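Local coordinates for protein amine Dehydrogenase (PDB 1JMX) that oxidises amines as a quinohemoprotein dehydrogenase, this chain carrying two c-type hemes that probably pass on the electrons, at residues P181-S187 and D275-E281; A284-Q290 and I302-G308; E98-C103 and Q136-R142; V89-D93 and S105-A110. One frame throughout, in Å; residues are numbered along the deposited sequence.

In the fold
Contacts 1 and 2 are backbone-paired antiparallel strands in neighbouring beta domains, whereas contacts 3 and 4 belong to the cytochrome c-like heme domain on the opposite side of the chain's centre and rest on side chains. Contact 1 closes an eight-stranded barrel and contact 2 forms the first hairpin of the next domain; their centres lie about 11 Å apart, and Ser187, Ala185 and Val279 pack on the hairpin. Contact 2 is the more buried of the two. Contacts 3 and 4 interleave along the chain, touch through Cys100 and Val109, and share one heme: contact 3 is partly buried and rich in charge and water, contact 4 buried and built on a carboxylate that accepts from two amides.

Contact 1 (P181-S187 and D275-E281); sequences PGQWAFS and DFTAVKE
Trp184, Phe186, Ala278 and Phe276 form the apolar centre, packed on one face of an antiparallel strand pair. The Trp184 indole (chi1 -72°, chi2 74°) lies against the opposite strand: Lys280 CB sits 3.5 Å from the centroid of its six-membered ring, almost on the ring normal, a CH-pi contact, while Trp184 CE3 is 4.0 Å from Ala278 CB. Phe186 (p rotamer) sets CB 3.7 Å from Ala278 CB and 3.5 Å from Phe276 CZ; the two phenyl planes are inclined by 23° but slid apart, with centroids 5.2 Å apart. Strands 182-187 and 275-280 are extended, their axes 4.5 Å apart at closest and 147° between directions. Trp184-Lys280 and Phe186-Ala278 are non-hydrogen-bonded pairs, with CA atoms 4.4 and 4.0 Å apart. Ala185-Val279 and Ser187-Thr277 are hydrogen-bonded pairs, with Ala185 N to Val279 O at 3.0 Å, Val279 N to Ala185 O at 2.9 Å, and both Ser187 N to Thr277 O and Thr277 N to Ser187 O at 3.0 Å. At the polar edge, Glu281 N donates to Gln183 O (3.0 Å), and Gln183 N turns to the side-chain Glu281 OE1 (2.8 Å). First and last strands thus seal the eight-stranded antiparallel barrel; its closure rests on main-chain hydrogen bonds over an aromatic face, with a carboxylate replacing a carbonyl acceptor where the pairing ends.

Contact 2 (A284-Q290 and I302-G308); sequences ARLLAVQ and ITLVGSG
Strands 285-290 and 302-307 run antiparallel, 156° between their directions and 4.4 Å apart at closest, as the two arms of a beta hairpin. Three hydrogen-bonded pairs set the register. Arg285 N reaches Ser307 O at 2.8 Å and Ser307 N reaches Arg285 O at 2.9 Å; Ala288 N to Val305 O is 3.3 Å and Val305 N to Ala288 O 2.9 Å; Gln290 N to Thr303 O is 2.8 Å and Thr303 N to Gln290 O 3.0 Å. At the second pair the strand has a classic beta bulge: Leu287 (phi/psi -64/-60) and Ala288 both face Val305. Gly306 is fully extended at 173/-170, and a CB there would clash with Arg285 O. On one face Val289 (t) places CG1 3.4 Å from Ile302 CG2 and 3.7 Å from Leu304 CD1. On the other, Gln290 CD lies 3.8 Å from Val305 CG2, its amide group being hydrogen-bonded to Arg197 NE and Val196 O. Strand 331-338 pairs with the 302-307 side of the hairpin, Leu286 and Val289 pack on strand 354-362, and Leu287 reaches across to Thr277 and Val279 of the barrel strand 269-280.

Contact 3 (E98-C103 and Q136-R142); sequences ETCGRC and QAQARDR. With HEC (heme c), chain E.
Arg102, Gln138 and Glu98 bury the most surface here, joining the end of helix 94-100 and its heme-binding turn to the irregular segment 136-142. Arg102 (p, t, t) stretches out beside the heme: NH1 donates to Gln136 OE1 at 2.8 Å, NH2 makes a weak 3.5 Å bond to the same oxygen, and Ala137 O lies over one guanidinium face while heme CMC lies over the other, 3.8 Å from Arg102 NH2. Gln138 has positive phi (71/23); its NE2 comes 3.1 Å from Glu98 CG, and its OE1 3.6 Å from Arg102 CB. A water ties all three residues together, donating to Glu98 O (2.6 Å) and Gln138 O (2.7 Å) and accepting from Arg102 NE (2.9 Å). Glu98 OE1 forms a salt bridge with Arg142 NH1 at 3.1 Å, and Arg142 NE also bonds Asp141 OD1 at 2.9 Å, making a three-residue network. A type I turn from Ala139 to Arg142 brings this arginine round. Cys100 and Cys103 mark the c-type CXXCH motif completed by His104: Cys100 SG is bonded to heme CAB (1.7 Å) and Cys103 SG to heme CAC (1.8 Å). Segment 136-142 links helix 116-129 to helix 144-159, on whose Trp144 both Thr99 and Ala139 pack, and Arg140 reaches outward to Asp196 of another subunit.

Contact 4 (V89-D93 and S105-A110); sequences VEQFD and SGARVA. With HEC (heme c), chain E.
Ser105, with phi/psi -68/157, stands just after the axial heme ligand His104 and precedes the turn into the short helix 107-110. Its OG (chi1 71°) accepts from Arg108 N at 3.2 Å, a capping bond, and also bonds the C-terminal Pro494; Ser105 CB lies 3.3 Å from Glu90 OE2. Gly106 N donates to Glu90 OE1 at 2.8 Å, nearly linear. Phe92 CE2 lies 3.5 Å from Gly106 C, and a CB on Gly106 would clash with the ring. Ala107 N follows with a 3.0 Å bond to Glu90 OE2, so that the carboxylate (m, t; chi3 -58°) grips two successive amides; Tyr80 gives OE2 another partner. Arg108 turns from the loop to the heme, its NH1 donating to propionate O1D at 2.9 Å, and Val109 CG1 touches heme CMB at 3.6 Å. Ala110 ends the segment with CB 4.0 Å from Phe92 CE1, the ring (chi1 -72°, chi2 -82°) meeting Gly106, Ala107 and Ala110. Segment 89-93 is largely extended and leads to Asp93, N-cap of helix 94-100. Acceptors from Glu90 and Ser105 thus satisfy the successive amides of Gly106, Ala107 and Arg108 as the chain turns into helix 107-110, which carries a propionate-binding arginine.

Contact 1 (P181-S187 and D275-E281)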
# COMPACT_ATOMS: atom_id res chain seq x y z
N PRO A 181 -20.73 23.85 23.39
CA PRO A 181 -21.87 23.27 24.10
C PRO A 181 -23.23 23.82 23.64
O PRO A 181 -23.34 25.00 23.28
CB PRO A 181 -21.58 23.61 25.56
CG PRO A 181 -20.09 23.51 25.61
CD PRO A 181 -19.71 24.29 24.36
N GLY A 182 -24.24 22.96 23.64
CA GLY A 182 -25.57 23.35 23.23
C GLY A 182 -26.23 22.25 22.43
O GLY A 182 -25.76 21.11 22.43
N GLN A 183 -27.31 22.57 21.73
CA GLN A 183 -28.00 21.58 20.92
C GLN A 183 -27.56 21.77 19.48
O GLN A 183 -27.34 22.89 19.02
CB GLN A 183 -29.52 21.73 21.04
CG GLN A 183 -30.07 21.74 22.48
CD GLN A 183 -29.69 20.50 23.29
OE1 GLN A 183 -29.48 19.42 22.73
NE2 GLN A 183 -29.61 20.65 24.61
N TRP A 184 -27.40 20.65 18.78
CA TRP A 184 -26.95 20.69 17.40
C TRP A 184 -27.82 19.85 16.48
O TRP A 184 -27.79 18.63 16.55
CB TRP A 184 -25.51 20.19 17.30
CG TRP A 184 -24.49 21.12 17.86
CD1 TRP A 184 -24.23 21.37 19.18
CD2 TRP A 184 -23.55 21.90 17.11
NE1 TRP A 184 -23.19 22.25 19.30
CE2 TRP A 184 -22.75 22.59 18.05
CE3 TRP A 184 -23.30 22.08 15.74
CZ2 TRP A 184 -21.71 23.45 17.66
CZ3 TRP A 184 -22.27 22.93 15.36
CH2 TRP A 184 -21.49 23.61 16.31
N ALA A 185 -28.56 20.51 15.60
CA ALA A 185 -29.41 19.79 14.65
C ALA A 185 -28.51 19.22 13.57
O ALA A 185 -27.70 19.94 12.99
CB ALA A 185 -30.43 20.75 14.02
N PHE A 186 -28.62 17.92 13.31
CA PHE A 186 -27.79 17.32 12.28
C PHE A 186 -28.54 16.58 11.18
O PHE A 186 -29.69 16.14 11.35
CB PHE A 186 -26.70 16.42 12.90
CG PHE A 186 -27.21 15.12 13.47
CD1 PHE A 186 -27.45 15.00 14.84
CD2 PHE A 186 -27.43 14.02 12.65
CE1 PHE A 186 -27.91 13.79 15.38
CE2 PHE A 186 -27.88 12.81 13.18
CZ PHE A 186 -28.12 12.70 14.55
N SER A 187 -27.87 16.45 10.05
CA SER A 187 -28.38 15.77 8.88
C SER A 187 -27.19 15.03 8.29
O SER A 187 -26.05 15.49 8.39
CB SER A 187 -28.91 16.78 7.87
OG SER A 187 -29.42 16.13 6.73
N ASP A 275 -22.02 10.85 5.81
CA ASP A 275 -21.60 12.24 5.69
C ASP A 275 -22.34 12.93 6.81
O ASP A 275 -23.46 12.57 7.13
CB ASP A 275 -22.00 12.81 4.33
CG ASP A 275 -21.14 12.26 3.21
OD1 ASP A 275 -20.05 11.73 3.51
OD2 ASP A 275 -21.55 12.36 2.04
N PHE A 276 -21.72 13.94 7.39
CA PHE A 276 -22.34 14.59 8.51
C PHE A 276 -22.19 16.10 8.52
O PHE A 276 -21.09 16.64 8.44
CB PHE A 276 -21.77 13.99 9.79
CG PHE A 276 -22.37 14.51 11.06
CD1 PHE A 276 -23.28 13.74 11.77
CD2 PHE A 276 -21.98 15.74 11.58
CE1 PHE A 276 -23.78 14.18 13.00
CE2 PHE A 276 -22.48 16.19 12.79
CZ PHE A 276 -23.37 15.40 13.51
N THR A 277 -23.33 16.78 8.63
CA THR A 277 -23.35 18.22 8.69
C THR A 277 -24.30 18.58 9.82
O THR A 277 -25.31 17.92 10.01
CB THR A 277 -23.75 18.86 7.34
OG1 THR A 277 -23.75 20.29 7.47
CG2 THR A 277 -25.12 18.39 6.88
N ALA A 278 -23.93 19.56 10.63
CA ALA A 278 -24.77 19.96 11.75
C ALA A 278 -24.71 21.47 11.93
O ALA A 278 -23.80 22.13 11.42
CB ALA A 278 -24.35 19.25 13.04
N VAL A 279 -25.68 22.00 12.67
CA VAL A 279 -25.75 23.42 12.94
C VAL A 279 -26.17 23.65 14.38
O VAL A 279 -27.11 23.02 14.87
CB VAL A 279 -26.75 24.11 11.98
CG1 VAL A 279 -27.04 25.53 12.43
CG2 VAL A 279 -26.16 24.16 10.59
N LYS A 280 -25.47 24.55 15.06
CA LYS A 280 -25.78 24.85 16.45
C LYS A 280 -27.00 25.75 16.57
O LYS A 280 -27.22 26.66 15.76
CB LYS A 280 -24.60 25.51 17.14
CG LYS A 280 -24.81 25.69 18.63
CD LYS A 280 -23.68 26.48 19.27
CE LYS A 280 -23.93 26.72 20.76
NZ LYS A 280 -25.17 27.53 21.01
N GLU A 281 -27.79 25.49 17.60
CA GLU A 281 -28.98 26.26 17.89
C GLU A 281 -28.55 27.71 18.10
O GLU A 281 -27.42 27.97 18.50
CB GLU A 281 -29.64 25.74 19.16
CG GLU A 281 -28.71 25.73 20.38
CD GLU A 281 -29.41 25.32 21.66
OE1 GLU A 281 -28.71 24.79 22.56
OE2 GLU A 281 -30.64 25.54 21.78

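Contact 2 (A284-Q290 and I302-G308)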
# COMPACT_ATOMS: atom_id res chain seq x y z
N ALA A 284 -30.69 30.57 12.60
CA ALA A 284 -31.67 29.91 11.73
C ALA A 284 -31.03 29.40 10.45
O ALA A 284 -30.52 30.18 9.63
CB ALA A 284 -32.82 30.86 11.39
N ARG A 285 -31.03 28.08 10.30
CA ARG A 285 -30.46 27.43 9.13
C ARG A 285 -31.43 26.36 8.64
O ARG A 285 -32.27 25.87 9.39
CB ARG A 285 -29.12 26.76 9.48
CG ARG A 285 -27.97 27.72 9.79
CD ARG A 285 -26.99 27.93 8.60
NE ARG A 285 -26.18 26.74 8.32
CZ ARG A 285 -26.54 25.75 7.50
NH1 ARG A 285 -27.71 25.80 6.86
NH2 ARG A 285 -25.75 24.70 7.34
N LEU A 286 -31.33 26.04 7.36
CA LEU A 286 -32.15 25.01 6.75
C LEU A 286 -31.14 24.02 6.18
O LEU A 286 -30.55 24.26 5.13
CB LEU A 286 -33.03 25.63 5.66
CG LEU A 286 -34.13 24.79 5.02
CD1 LEU A 286 -34.94 24.04 6.08
CD2 LEU A 286 -35.03 25.70 4.20
N LEU A 287 -30.90 22.95 6.93
CA LEU A 287 -29.94 21.91 6.58
C LEU A 287 -30.20 21.06 5.34
O LEU A 287 -29.36 21.01 4.44
CB LEU A 287 -29.72 20.96 7.76
CG LEU A 287 -28.79 21.37 8.89
CD1 LEU A 287 -28.58 20.16 9.80
CD2 LEU A 287 -27.45 21.84 8.32
N ALA A 288 -31.33 20.36 5.32
CA ALA A 288 -31.64 19.49 4.19
C ALA A 288 -33.13 19.13 4.03
O ALA A 288 -33.94 19.40 4.91
CB ALA A 288 -30.82 18.21 4.31
N VAL A 289 -33.45 18.57 2.87
CA VAL A 289 -34.79 18.11 2.54
C VAL A 289 -34.56 16.61 2.42
O VAL A 289 -33.60 16.19 1.77
CB VAL A 289 -35.27 18.63 1.15
CG1 VAL A 289 -36.76 18.40 0.98
CG2 VAL A 289 -34.94 20.10 0.99
N GLN A 290 -35.40 15.79 3.05
CA GLN A 290 -35.23 14.35 2.99
C GLN A 290 -36.57 13.66 2.70
O GLN A 290 -37.42 13.58 3.58
CB GLN A 290 -34.65 13.82 4.31
CG GLN A 290 -33.38 14.53 4.79
CD GLN A 290 -32.78 13.90 6.03
OE1 GLN A 290 -33.45 13.18 6.77
NE2 GLN A 290 -31.50 14.15 6.26
N ILE A 302 -42.10 14.09 2.98
CA ILE A 302 -40.85 14.83 2.99
C ILE A 302 -40.64 15.46 4.35
O ILE A 302 -41.57 15.97 4.97
CB ILE A 302 -40.86 15.93 1.92
CG1 ILE A 302 -40.92 15.31 0.54
CG2 ILE A 302 -39.62 16.79 2.04
CD1 ILE A 302 -40.84 16.32 -0.59
N THR A 303 -39.41 15.41 4.83
CA THR A 303 -39.07 16.00 6.11
C THR A 303 -37.93 17.00 5.95
O THR A 303 -36.98 16.75 5.21
CB THR A 303 -38.77 14.93 7.18
OG1 THR A 303 -37.60 15.29 7.92
CG2 THR A 303 -38.62 13.55 6.56
N LEU A 304 -38.10 18.17 6.54
CA LEU A 304 -37.10 19.23 6.49
C LEU A 304 -36.29 19.22 7.78
O LEU A 304 -36.84 19.08 8.87
CB LEU A 304 -37.78 20.60 6.31
CG LEU A 304 -38.46 20.90 4.97
CD1 LEU A 304 -37.46 20.73 3.83
CD2 LEU A 304 -39.67 20.00 4.76
N VAL A 305 -34.98 19.32 7.64
CA VAL A 305 -34.08 19.30 8.78
C VAL A 305 -33.44 20.67 8.88
O VAL A 305 -33.15 21.30 7.85
CB VAL A 305 -32.96 18.23 8.61
CG1 VAL A 305 -32.22 18.01 9.92
CG2 VAL A 305 -33.56 16.93 8.10
N GLY A 306 -33.26 21.17 10.10
CA GLY A 306 -32.65 22.47 10.26
C GLY A 306 -32.64 23.01 11.67
O GLY A 306 -32.93 22.29 12.62
N SER A 307 -32.28 24.28 11.78
CA SER A 307 -32.23 24.95 13.07
C SER A 307 -33.04 26.25 13.02
O SER A 307 -32.89 27.05 12.09
CB SER A 307 -30.77 25.24 13.44
OG SER A 307 -30.68 25.91 14.69
N GLY A 308 -33.90 26.44 14.02
CA GLY A 308 -34.72 27.64 14.08
C GLY A 308 -35.76 27.70 12.98
O GLY A 308 -35.97 28.76 12.37

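Contact 3 (E98-C103 and Q136-R142)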
# COMPACT_ATOMS: atom_id res chain seq x y z
N GLU A 98 4.32 10.60 -7.85
CA GLU A 98 5.33 9.57 -8.09
C GLU A 98 6.35 9.49 -6.98
O GLU A 98 6.72 8.41 -6.54
CB GLU A 98 6.06 9.84 -9.40
CG GLU A 98 5.15 9.81 -10.59
CD GLU A 98 5.86 10.12 -11.88
OE1 GLU A 98 6.87 10.86 -11.86
OE2 GLU A 98 5.38 9.63 -12.93
N THR A 99 6.80 10.65 -6.52
CA THR A 99 7.79 10.73 -5.47
C THR A 99 7.22 10.47 -4.08
O THR A 99 7.76 9.65 -3.34
CB THR A 99 8.48 12.11 -5.46
OG1 THR A 99 8.75 12.53 -6.80
CG2 THR A 99 9.79 12.06 -4.67
N CYS A 100 6.11 11.11 -3.75
CA CYS A 100 5.52 11.02 -2.41
C CYS A 100 4.16 10.37 -2.18
O CYS A 100 3.77 10.18 -1.04
CB CYS A 100 5.46 12.41 -1.77
SG CYS A 100 7.05 13.22 -1.95
N GLY A 101 3.44 10.05 -3.25
CA GLY A 101 2.13 9.45 -3.05
C GLY A 101 1.96 8.08 -3.66
O GLY A 101 0.83 7.64 -3.83
N ARG A 102 3.06 7.39 -3.97
CA ARG A 102 2.98 6.07 -4.57
C ARG A 102 2.94 4.93 -3.55
O ARG A 102 2.67 3.79 -3.89
CB ARG A 102 4.12 5.85 -5.57
CG ARG A 102 5.49 5.80 -4.94
CD ARG A 102 6.52 5.40 -5.97
NE ARG A 102 7.87 5.38 -5.42
CZ ARG A 102 8.38 4.39 -4.69
NH1 ARG A 102 7.67 3.31 -4.41
NH2 ARG A 102 9.65 4.47 -4.28
N CYS A 103 3.18 5.27 -2.29
CA CYS A 103 3.18 4.30 -1.20
C CYS A 103 1.94 4.58 -0.37
O CYS A 103 1.03 3.76 -0.29
CB CYS A 103 4.43 4.51 -0.36
SG CYS A 103 5.86 3.65 -1.00
N GLN A 136 12.44 0.61 -6.23
CA GLN A 136 11.04 0.35 -6.53
C GLN A 136 10.56 1.10 -7.77
O GLN A 136 11.26 1.97 -8.28
CB GLN A 136 10.17 0.72 -5.32
CG GLN A 136 10.44 -0.13 -4.08
CD GLN A 136 9.80 0.43 -2.82
OE1 GLN A 136 9.04 1.38 -2.87
NE2 GLN A 136 10.13 -0.16 -1.68
N ALA A 137 9.37 0.75 -8.25
CA ALA A 137 8.78 1.40 -9.42
C ALA A 137 8.66 2.89 -9.18
O ALA A 137 8.31 3.32 -8.07
CB ALA A 137 7.41 0.80 -9.73
N GLN A 138 8.96 3.68 -10.21
CA GLN A 138 8.93 5.14 -10.16
C GLN A 138 10.06 5.72 -9.31
O GLN A 138 9.99 6.85 -8.83
CB GLN A 138 7.57 5.66 -9.68
CG GLN A 138 6.44 5.47 -10.69
CD GLN A 138 5.08 5.82 -10.11
OE1 GLN A 138 4.65 5.24 -9.11
NE2 GLN A 138 4.40 6.77 -10.73
N ALA A 139 11.12 4.93 -9.15
CA ALA A 139 12.29 5.32 -8.39
C ALA A 139 13.54 4.80 -9.09
O ALA A 139 14.50 5.54 -9.26
CB ALA A 139 12.20 4.77 -6.98
N ARG A 140 13.51 3.54 -9.54
CA ARG A 140 14.63 2.89 -10.23
C ARG A 140 14.88 3.46 -11.64
O ARG A 140 15.87 3.14 -12.28
CB ARG A 140 14.37 1.37 -10.36
CG ARG A 140 13.37 1.01 -11.46
CD ARG A 140 13.29 -0.49 -11.74
NE ARG A 140 12.61 -1.19 -10.66
CZ ARG A 140 11.41 -1.76 -10.73
NH1 ARG A 140 10.71 -1.75 -11.85
NH2 ARG A 140 10.87 -2.26 -9.63
N ASP A 141 13.93 4.25 -12.12
CA ASP A 141 14.02 4.85 -13.45
C ASP A 141 14.61 6.24 -13.44
O ASP A 141 14.73 6.88 -14.48
CB ASP A 141 12.63 4.89 -14.10
CG ASP A 141 11.63 5.73 -13.31
OD1 ASP A 141 11.82 6.00 -12.10
OD2 ASP A 141 10.61 6.12 -13.92
N ARG A 142 15.01 6.71 -12.26
CA ARG A 142 15.56 8.05 -12.12
C ARG A 142 16.54 8.12 -10.94
O ARG A 142 16.68 7.16 -10.18
CB ARG A 142 14.41 9.03 -11.88
CG ARG A 142 13.72 8.85 -10.52
CD ARG A 142 12.35 9.52 -10.46
NE ARG A 142 11.36 8.77 -11.21
CZ ARG A 142 10.07 9.10 -11.30
NH1 ARG A 142 9.61 10.17 -10.67
NH2 ARG A 142 9.25 8.34 -12.00
FE HEC E . 6.33 8.71 3.35
CHA HEC E . 5.43 8.30 6.54
CHB HEC E . 6.15 12.05 3.77
CHC HEC E . 7.40 9.15 0.17
CHD HEC E . 6.53 5.31 2.96
NA HEC E . 5.86 9.91 4.82
C1A HEC E . 5.51 9.58 6.08
C2A HEC E . 5.23 10.74 6.89
C3A HEC E . 5.42 11.79 6.10
C4A HEC E . 5.83 11.28 4.82
CMA HEC E . 5.26 13.25 6.48
CAA HEC E . 4.84 10.72 8.35
CBA HEC E . 6.03 11.34 9.08
CGA HEC E . 5.93 11.43 10.58
O1A HEC E . 4.95 11.02 11.18
O2A HEC E . 6.87 11.92 11.17
NB HEC E . 6.69 10.25 2.22
C1B HEC E . 6.56 11.60 2.55
C2B HEC E . 6.95 12.49 1.50
C3B HEC E . 7.33 11.68 0.47
C4B HEC E . 7.15 10.29 0.91
CMB HEC E . 6.94 14.03 1.55
CAB HEC E . 7.87 12.21 -0.85
CBB HEC E . 9.38 12.09 -1.05
NC HEC E . 6.82 7.49 1.87
C1C HEC E . 7.24 7.85 0.61
C2C HEC E . 7.50 6.70 -0.21
C3C HEC E . 7.25 5.63 0.55
C4C HEC E . 6.85 6.11 1.86
CMC HEC E . 7.98 6.74 -1.67
CAC HEC E . 7.27 4.21 0.00
CBC HEC E . 8.54 3.40 0.01
ND HEC E . 6.05 7.14 4.50
C1D HEC E . 6.17 5.79 4.21
C2D HEC E . 5.88 4.96 5.38
C3D HEC E . 5.59 5.87 6.37
C4D HEC E . 5.68 7.16 5.80
CMD HEC E . 5.92 3.44 5.45
CAD HEC E . 5.21 5.69 7.85
CBD HEC E . 5.04 4.30 8.36
CGD HEC E . 3.61 3.89 8.31
O1D HEC E . 2.85 4.45 7.48
O2D HEC E . 3.21 3.00 9.10
O HOH W 1 9.23 7.72 -6.34
O HOH W 2 10.66 11.84 -8.20

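Contact 4 (V89-D93 and S105-A110)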
# COMPACT_ATOMS: atom_id res chain seq x y z
N VAL A 89 -9.99 9.28 -4.90
CA VAL A 89 -9.03 9.29 -6.00
C VAL A 89 -8.31 10.62 -5.87
O VAL A 89 -8.88 11.68 -6.12
CB VAL A 89 -9.74 9.18 -7.37
CG1 VAL A 89 -8.71 9.18 -8.49
CG2 VAL A 89 -10.59 7.92 -7.44
N GLU A 90 -7.06 10.57 -5.43
CA GLU A 90 -6.28 11.79 -5.24
C GLU A 90 -5.89 12.51 -6.52
O GLU A 90 -5.60 11.89 -7.54
CB GLU A 90 -5.03 11.50 -4.41
CG GLU A 90 -5.33 10.96 -3.04
CD GLU A 90 -4.11 10.96 -2.16
OE1 GLU A 90 -3.12 10.32 -2.54
OE2 GLU A 90 -4.15 11.60 -1.10
N GLN A 91 -5.87 13.84 -6.43
CA GLN A 91 -5.49 14.68 -7.56
C GLN A 91 -4.39 15.68 -7.19
O GLN A 91 -4.66 16.83 -6.85
CB GLN A 91 -6.71 15.43 -8.13
CG GLN A 91 -7.62 14.58 -9.04
CD GLN A 91 -6.87 13.88 -10.20
OE1 GLN A 91 -6.10 14.50 -10.96
NE2 GLN A 91 -7.11 12.57 -10.34
N PHE A 92 -3.15 15.20 -7.21
CA PHE A 92 -1.97 16.03 -6.92
C PHE A 92 -1.15 16.03 -8.21
O PHE A 92 -1.42 15.24 -9.11
CB PHE A 92 -1.11 15.41 -5.81
CG PHE A 92 -1.72 15.51 -4.44
CD1 PHE A 92 -1.60 16.67 -3.69
CD2 PHE A 92 -2.38 14.42 -3.88
CE1 PHE A 92 -2.13 16.75 -2.40
CE2 PHE A 92 -2.92 14.49 -2.60
CZ PHE A 92 -2.79 15.65 -1.85
N ASP A 93 -0.15 16.90 -8.28
CA ASP A 93 0.72 16.96 -9.45
C ASP A 93 1.53 15.66 -9.55
O ASP A 93 1.72 14.98 -8.55
CB ASP A 93 1.64 18.19 -9.37
CG ASP A 93 2.45 18.25 -8.09
OD1 ASP A 93 1.83 18.33 -7.00
OD2 ASP A 93 3.69 18.22 -8.18
N SER A 105 -0.85 7.91 0.81
CA SER A 105 -1.53 9.00 0.13
C SER A 105 -0.69 10.28 0.07
O SER A 105 0.22 10.47 0.87
CB SER A 105 -2.85 9.32 0.84
OG SER A 105 -2.62 9.94 2.09
N GLY A 106 -0.99 11.13 -0.90
CA GLY A 106 -0.31 12.40 -1.03
C GLY A 106 -0.90 13.36 -0.00
O GLY A 106 -0.31 14.40 0.28
N ALA A 107 -2.07 13.03 0.53
CA ALA A 107 -2.75 13.85 1.54
C ALA A 107 -1.99 13.84 2.86
O ALA A 107 -2.03 14.81 3.61
CB ALA A 107 -4.17 13.38 1.75
N ARG A 108 -1.32 12.72 3.15
CA ARG A 108 -0.52 12.57 4.37
C ARG A 108 0.60 13.61 4.38
O ARG A 108 1.00 14.11 5.42
CB ARG A 108 0.07 11.16 4.44
CG ARG A 108 0.95 10.90 5.64
CD ARG A 108 1.63 9.54 5.58
NE ARG A 108 0.69 8.44 5.78
CZ ARG A 108 1.06 7.17 5.94
NH1 ARG A 108 2.34 6.84 5.95
NH2 ARG A 108 0.14 6.23 6.09
N VAL A 109 1.07 13.95 3.18
CA VAL A 109 2.12 14.94 2.99
C VAL A 109 1.55 16.35 3.13
O VAL A 109 2.11 17.18 3.85
CB VAL A 109 2.73 14.79 1.57
CG1 VAL A 109 3.80 15.83 1.33
CG2 VAL A 109 3.29 13.39 1.39
N ALA A 110 0.44 16.61 2.45
CA ALA A 110 -0.23 17.91 2.46
C ALA A 110 -0.83 18.30 3.81
O ALA A 110 -1.14 19.47 4.04
CB ALA A 110 -1.29 17.96 1.37
FE HEC E . 6.33 8.71 3.35
CHA HEC E . 5.43 8.30 6.54
CHB HEC E . 6.15 12.05 3.77
CHC HEC E . 7.40 9.15 0.17
CHD HEC E . 6.53 5.31 2.96
NA HEC E . 5.86 9.91 4.82
C1A HEC E . 5.51 9.58 6.08
C2A HEC E . 5.23 10.74 6.89
C3A HEC E . 5.42 11.79 6.10
C4A HEC E . 5.83 11.28 4.82
CMA HEC E . 5.26 13.25 6.48
CAA HEC E . 4.84 10.72 8.35
CBA HEC E . 6.03 11.34 9.08
CGA HEC E . 5.93 11.43 10.58
O1A HEC E . 4.95 11.02 11.18
O2A HEC E . 6.87 11.92 11.17
NB HEC E . 6.69 10.25 2.22
C1B HEC E . 6.56 11.60 2.55
C2B HEC E . 6.95 12.49 1.50
C3B HEC E . 7.33 11.68 0.47
C4B HEC E . 7.15 10.29 0.91
CMB HEC E . 6.94 14.03 1.55
CAB HEC E . 7.87 12.21 -0.85
CBB HEC E . 9.38 12.09 -1.05
NC HEC E . 6.82 7.49 1.87
C1C HEC E . 7.24 7.85 0.61
C2C HEC E . 7.50 6.70 -0.21
C3C HEC E . 7.25 5.63 0.55
C4C HEC E . 6.85 6.11 1.86
CMC HEC E . 7.98 6.74 -1.67
CAC HEC E . 7.27 4.21 0.00
CBC HEC E . 8.54 3.40 0.01
ND HEC E . 6.05 7.14 4.50
C1D HEC E . 6.17 5.79 4.21
C2D HEC E . 5.88 4.96 5.38
C3D HEC E . 5.59 5.87 6.37
C4D HEC E . 5.68 7.16 5.80
CMD HEC E . 5.92 3.44 5.45
CAD HEC E . 5.21 5.69 7.85
CBD HEC E . 5.04 4.30 8.36
CGD HEC E . 3.61 3.89 8.31
O1D HEC E . 2.85 4.45 7.48
O2D HEC E . 3.21 3.00 9.10